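Local coordinates for protein paraflagellar rod component (Trypanosoma cruzi, PDB 6XYB) that is of unknown function but is a kinetoplastid-specific protein named as a component of the paraflagellar rod and able to bind magnesium ions, at residues E27-P38 with V52-W63. Sequence-based numbering, arbitrary orientation.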
loop_
_atom_site.group_PDB
_atom_site.type_symbol
_atom_site.label_atom_id
_atom_site.label_comp_id
_atom_site.label_asym_id
_atom_site.label_seq_id
_atom_site.Cartn_x
_atom_site.Cartn_y
_atom_site.Cartn_z
ATOM N N GLU C 27 3.501 -9.665 24.811
ATOM C CA GLU C 27 3.438 -8.401 25.590
ATOM C C GLU C 27 4.809 -7.706 25.529
ATOM O O GLU C 27 4.869 -6.469 25.603
ATOM C CB GLU C 27 2.890 -8.697 26.977
ATOM C CG GLU C 27 2.299 -7.430 27.596
ATOM C CD GLU C 27 1.428 -7.584 28.833
ATOM O OE1 GLU C 27 1.017 -8.723 29.114
ATOM O OE2 GLU C 27 1.157 -6.556 29.515
ATOM N N GLU C 28 5.890 -8.481 25.503
ATOM C CA GLU C 28 7.252 -7.894 25.481
ATOM C C GLU C 28 7.339 -6.954 24.261
ATOM O O GLU C 28 8.030 -5.932 24.344
ATOM C CB GLU C 28 8.280 -9.037 25.561
ATOM C CG GLU C 28 8.246 -9.877 26.867
ATOM C CD GLU C 28 7.193 -10.984 26.949
ATOM O OE1 GLU C 28 6.296 -11.048 26.086
ATOM O OE2 GLU C 28 7.266 -11.863 27.822
ATOM N N THR C 29 6.718 -7.327 23.119
ATOM C CA THR C 29 6.826 -6.536 21.887
ATOM C C THR C 29 6.009 -5.238 22.033
ATOM O O THR C 29 6.468 -4.150 21.592
ATOM C CB THR C 29 6.308 -7.359 20.710
ATOM O OG1 THR C 29 7.166 -8.481 20.557
ATOM C CG2 THR C 29 6.259 -6.548 19.442
ATOM N N VAL C 30 4.836 -5.369 22.650
ATOM C CA VAL C 30 3.939 -4.225 22.906
ATOM C C VAL C 30 4.736 -3.224 23.761
ATOM O O VAL C 30 4.701 -2.019 23.509
ATOM C CB VAL C 30 2.635 -4.727 23.538
ATOM C CG1 VAL C 30 1.757 -3.551 23.945
ATOM C CG2 VAL C 30 1.874 -5.691 22.593
ATOM N N LYS C 31 5.344 -3.720 24.824
ATOM C CA LYS C 31 6.106 -2.877 25.788
ATOM C C LYS C 31 7.272 -2.184 25.070
ATOM O O LYS C 31 7.499 -1.010 25.310
ATOM C CB LYS C 31 6.585 -3.693 26.987
ATOM C CG LYS C 31 5.475 -4.075 27.959
ATOM C CD LYS C 31 4.533 -2.946 28.409
ATOM C CE LYS C 31 3.409 -3.423 29.304
ATOM N NZ LYS C 31 3.890 -4.456 30.238
ATOM N N LEU C 32 7.940 -2.865 24.129
ATOM C CA LEU C 32 9.047 -2.235 23.396
ATOM C C LEU C 32 8.463 -1.097 22.546
ATOM O O LEU C 32 9.040 -0.013 22.477
ATOM C CB LEU C 32 9.710 -3.307 22.524
ATOM C CG LEU C 32 10.892 -2.880 21.668
ATOM C CD1 LEU C 32 11.868 -4.046 21.524
ATOM C CD2 LEU C 32 10.462 -2.385 20.298
ATOM N N LEU C 33 7.354 -1.339 21.872
ATOM C CA LEU C 33 6.729 -0.265 21.066
ATOM C C LEU C 33 6.209 0.895 21.918
ATOM O O LEU C 33 6.333 2.054 21.470
ATOM C CB LEU C 33 5.614 -0.806 20.203
ATOM C CG LEU C 33 6.060 -1.740 19.094
ATOM C CD1 LEU C 33 4.840 -2.233 18.378
ATOM C CD2 LEU C 33 6.989 -1.016 18.153
ATOM N N GLU C 34 5.694 0.607 23.106
ATOM C CA GLU C 34 5.243 1.628 24.085
ATOM C C GLU C 34 6.366 2.645 24.264
ATOM O O GLU C 34 6.074 3.828 24.286
ATOM C CB GLU C 34 4.883 0.983 25.421
ATOM C CG GLU C 34 3.488 1.269 25.876
ATOM C CD GLU C 34 3.108 0.280 26.963
ATOM O OE1 GLU C 34 3.954 0.024 27.908
ATOM O OE2 GLU C 34 2.020 -0.264 26.825
ATOM N N GLN C 35 7.608 2.177 24.429
ATOM C CA GLN C 35 8.782 3.025 24.740
ATOM C C GLN C 35 9.229 3.772 23.482
ATOM O O GLN C 35 9.676 4.907 23.607
ATOM C CB GLN C 35 9.914 2.164 25.298
ATOM C CG GLN C 35 9.528 1.394 26.558
ATOM C CD GLN C 35 10.410 0.195 26.829
ATOM O OE1 GLN C 35 11.217 -0.220 25.993
ATOM N NE2 GLN C 35 10.261 -0.379 28.017
ATOM N N ARG C 36 9.154 3.132 22.313
ATOM C CA ARG C 36 9.722 3.678 21.041
ATOM C C ARG C 36 8.815 4.756 20.427
ATOM O O ARG C 36 9.345 5.711 19.843
ATOM C CB ARG C 36 10.003 2.577 20.015
ATOM C CG ARG C 36 10.910 1.482 20.542
ATOM C CD ARG C 36 12.384 1.699 20.337
ATOM N NE ARG C 36 13.054 0.411 20.397
ATOM C CZ ARG C 36 14.326 0.206 20.078
ATOM N NH1 ARG C 36 15.072 1.218 19.662
ATOM N NH2 ARG C 36 14.848 -1.011 20.172
ATOM N N ILE C 37 7.497 4.589 20.470
ATOM C CA ILE C 37 6.559 5.431 19.674
ATOM C C ILE C 37 6.626 6.867 20.181
ATOM O O ILE C 37 7.048 7.728 19.410
ATOM C CB ILE C 37 5.136 4.840 19.614
ATOM C CG1 ILE C 37 5.171 3.568 18.766
ATOM C CG2 ILE C 37 4.128 5.840 19.042
ATOM C CD1 ILE C 37 3.944 2.756 18.805
ATOM N N PRO C 38 6.320 7.194 21.460
ATOM C CA PRO C 38 6.320 8.608 21.843
ATOM C C PRO C 38 7.738 9.185 21.696
ATOM O O PRO C 38 7.861 10.392 21.530
ATOM C CB PRO C 38 5.816 8.642 23.293
ATOM C CG PRO C 38 5.314 7.233 23.555
ATOM C CD PRO C 38 6.048 6.309 22.605
ATOM N N VAL C 52 2.283 7.179 27.944
ATOM C CA VAL C 52 1.037 6.502 27.489
ATOM C C VAL C 52 1.323 5.019 27.232
ATOM O O VAL C 52 2.490 4.627 26.988
ATOM C CB VAL C 52 0.405 7.138 26.241
ATOM C CG1 VAL C 52 -0.166 8.524 26.519
ATOM C CG2 VAL C 52 1.395 7.149 25.102
ATOM N N LYS C 53 0.270 4.220 27.370
ATOM C CA LYS C 53 0.357 2.745 27.393
ATOM C C LYS C 53 -0.591 2.170 26.342
ATOM O O LYS C 53 -1.632 2.762 26.013
ATOM C CB LYS C 53 -0.085 2.184 28.750
ATOM C CG LYS C 53 0.634 2.716 29.966
ATOM C CD LYS C 53 0.391 1.804 31.131
ATOM C CE LYS C 53 1.673 1.298 31.768
ATOM N NZ LYS C 53 2.371 0.324 30.892
ATOM N N PHE C 54 -0.257 1.005 25.838
ATOM C CA PHE C 54 -1.231 0.150 25.170
ATOM C C PHE C 54 -2.114 -0.541 26.199
ATOM O O PHE C 54 -1.590 -1.110 27.184
ATOM C CB PHE C 54 -0.470 -0.894 24.344
ATOM C CG PHE C 54 0.022 -0.407 23.009
ATOM C CD1 PHE C 54 -0.854 -0.289 21.938
ATOM C CD2 PHE C 54 1.342 -0.129 22.806
ATOM C CE1 PHE C 54 -0.443 0.109 20.675
ATOM C CE2 PHE C 54 1.767 0.268 21.554
ATOM C CZ PHE C 54 0.871 0.452 20.502
ATOM N N LEU C 55 -3.415 -0.502 25.933
ATOM C CA LEU C 55 -4.446 -1.259 26.658
ATOM C C LEU C 55 -4.999 -2.396 25.808
ATOM O O LEU C 55 -5.169 -2.217 24.614
ATOM C CB LEU C 55 -5.582 -0.342 27.108
ATOM C CG LEU C 55 -5.208 0.826 28.035
ATOM C CD1 LEU C 55 -6.464 1.533 28.548
ATOM C CD2 LEU C 55 -4.349 0.405 29.218
ATOM N N PHE C 56 -5.262 -3.539 26.468
ATOM C CA PHE C 56 -5.806 -4.733 25.794
ATOM C C PHE C 56 -7.323 -4.725 25.822
ATOM O O PHE C 56 -7.937 -4.577 26.880
ATOM C CB PHE C 56 -5.258 -6.007 26.402
ATOM C CG PHE C 56 -5.772 -7.234 25.727
ATOM C CD1 PHE C 56 -5.199 -7.652 24.537
ATOM C CD2 PHE C 56 -6.808 -7.964 26.287
ATOM C CE1 PHE C 56 -5.632 -8.815 23.940
ATOM C CE2 PHE C 56 -7.272 -9.102 25.647
ATOM C CZ PHE C 56 -6.666 -9.531 24.490
ATOM N N TYR C 57 -7.928 -5.068 24.687
ATOM C CA TYR C 57 -9.374 -5.359 24.572
ATOM C C TYR C 57 -9.643 -6.610 23.744
ATOM O O TYR C 57 -8.995 -6.865 22.765
ATOM C CB TYR C 57 -10.075 -4.200 23.865
ATOM C CG TYR C 57 -10.016 -2.843 24.545
ATOM C CD1 TYR C 57 -8.967 -1.949 24.393
ATOM C CD2 TYR C 57 -11.089 -2.433 25.348
ATOM C CE1 TYR C 57 -9.003 -0.682 24.958
ATOM C CE2 TYR C 57 -11.147 -1.177 25.933
ATOM C CZ TYR C 57 -10.069 -0.324 25.793
ATOM O OH TYR C 57 -10.168 0.883 26.415
ATOM N N PRO C 58 -10.595 -7.468 24.184
ATOM C CA PRO C 58 -10.960 -8.658 23.427
ATOM C C PRO C 58 -11.980 -8.361 22.320
ATOM O O PRO C 58 -12.539 -7.262 22.293
ATOM C CB PRO C 58 -11.542 -9.559 24.526
ATOM C CG PRO C 58 -12.217 -8.564 25.474
ATOM C CD PRO C 58 -11.267 -7.383 25.491
ATOM N N ASN C 59 -12.135 -9.315 21.402
ATOM C CA ASN C 59 -13.308 -9.445 20.485
ATOM C C ASN C 59 -13.498 -8.213 19.546
ATOM O O ASN C 59 -14.525 -7.448 19.705
ATOM C CB ASN C 59 -14.558 -9.724 21.333
ATOM N N PRO C 60 -12.533 -7.940 18.606
ATOM C CA PRO C 60 -11.386 -8.800 18.349
ATOM C C PRO C 60 -10.266 -8.398 19.291
ATOM O O PRO C 60 -10.192 -7.248 19.677
ATOM C CB PRO C 60 -10.985 -8.475 16.914
ATOM C CG PRO C 60 -11.332 -7.002 16.760
ATOM C CD PRO C 60 -12.498 -6.768 17.709
ATOM N N ASP C 61 -9.477 -9.394 19.673
ATOM C CA ASP C 61 -8.348 -9.206 20.603
ATOM C C ASP C 61 -7.373 -8.223 19.960
ATOM O O ASP C 61 -6.877 -8.431 18.786
ATOM C CB ASP C 61 -7.626 -10.517 20.915
ATOM C CG ASP C 61 -8.493 -11.552 21.605
ATOM O OD1 ASP C 61 -9.585 -11.193 22.104
ATOM O OD2 ASP C 61 -8.060 -12.719 21.624
ATOM N N HIS C 62 -7.049 -7.170 20.702
ATOM C CA HIS C 62 -6.071 -6.173 20.230
ATOM C C HIS C 62 -5.570 -5.295 21.368
ATOM O O HIS C 62 -6.175 -5.255 22.453
ATOM C CB HIS C 62 -6.695 -5.301 19.095
ATOM C CG HIS C 62 -7.679 -4.279 19.609
ATOM N ND1 HIS C 62 -8.918 -4.594 20.039
ATOM C CD2 HIS C 62 -7.577 -2.931 19.728
ATOM C CE1 HIS C 62 -9.547 -3.517 20.396
ATOM N NE2 HIS C 62 -8.734 -2.473 20.291
ATOM N N TRP C 63 -4.516 -4.545 21.049
ATOM C CA TRP C 63 -3.902 -3.512 21.890
ATOM C C TRP C 63 -4.147 -2.150 21.256
ATOM O O TRP C 63 -4.007 -1.974 20.034
ATOM C CB TRP C 63 -2.414 -3.785 22.019
ATOM C CG TRP C 63 -2.154 -5.080 22.710
ATOM C CD1 TRP C 63 -1.971 -6.315 22.140
ATOM C CD2 TRP C 63 -1.954 -5.258 24.123
ATOM N NE1 TRP C 63 -1.635 -7.238 23.113
ATOM C CE2 TRP C 63 -1.611 -6.620 24.340
ATOM C CE3 TRP C 63 -1.883 -4.377 25.232
ATOM C CZ2 TRP C 63 -1.345 -7.128 25.626
ATOM C CZ3 TRP C 63 -1.648 -4.895 26.498
ATOM C CH2 TRP C 63 -1.345 -6.249 26.690
HETATM O O HOH W 1 0.819 -2.496 27.673
#
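The CA atoms of E34 and K53, 6.0 Å apart, are the nearest pair across the two segments, where helix 27-36 meets the chain leading into the hairpin of strands 55-57 and 62-66. The case illustrates a helix glutamate taking a backbone N-H from such a chain. Extended beyond CG, the E34 side chain runs across to the backbone of 52-54, and its OE2 accepts a hydrogen bond from F54 N at 2.8 Å; the N-H meets the oxygen on the anti side, 28° out of the carboxylate plane. A water donates to the same OE2 and to F54 O, so E34 reaches the N-H of F54 directly and its carbonyl oxygen through the water. The other oxygen, OE1, forms a salt bridge with K53 NZ (3.4 Å), the hydrogen bond within it being weak.

Beyond this polar seam the helix lies against one face of the antiparallel sheet, near the end where 55-57 is the outermost strand within the chain, with V30 and L33 also touching M20 of strand 17-21. V30 straddles two aromatic residues: CG1, anti to the backbone N (chi1 174°), presses on F54 CB at 3.5 Å, while CG2 sits over one face of the W63 five-membered ring in a CH-pi contact, 3.8 Å from the centroid. At the start of the helix, E27 CD comes within 3.8 Å of W63 CH2.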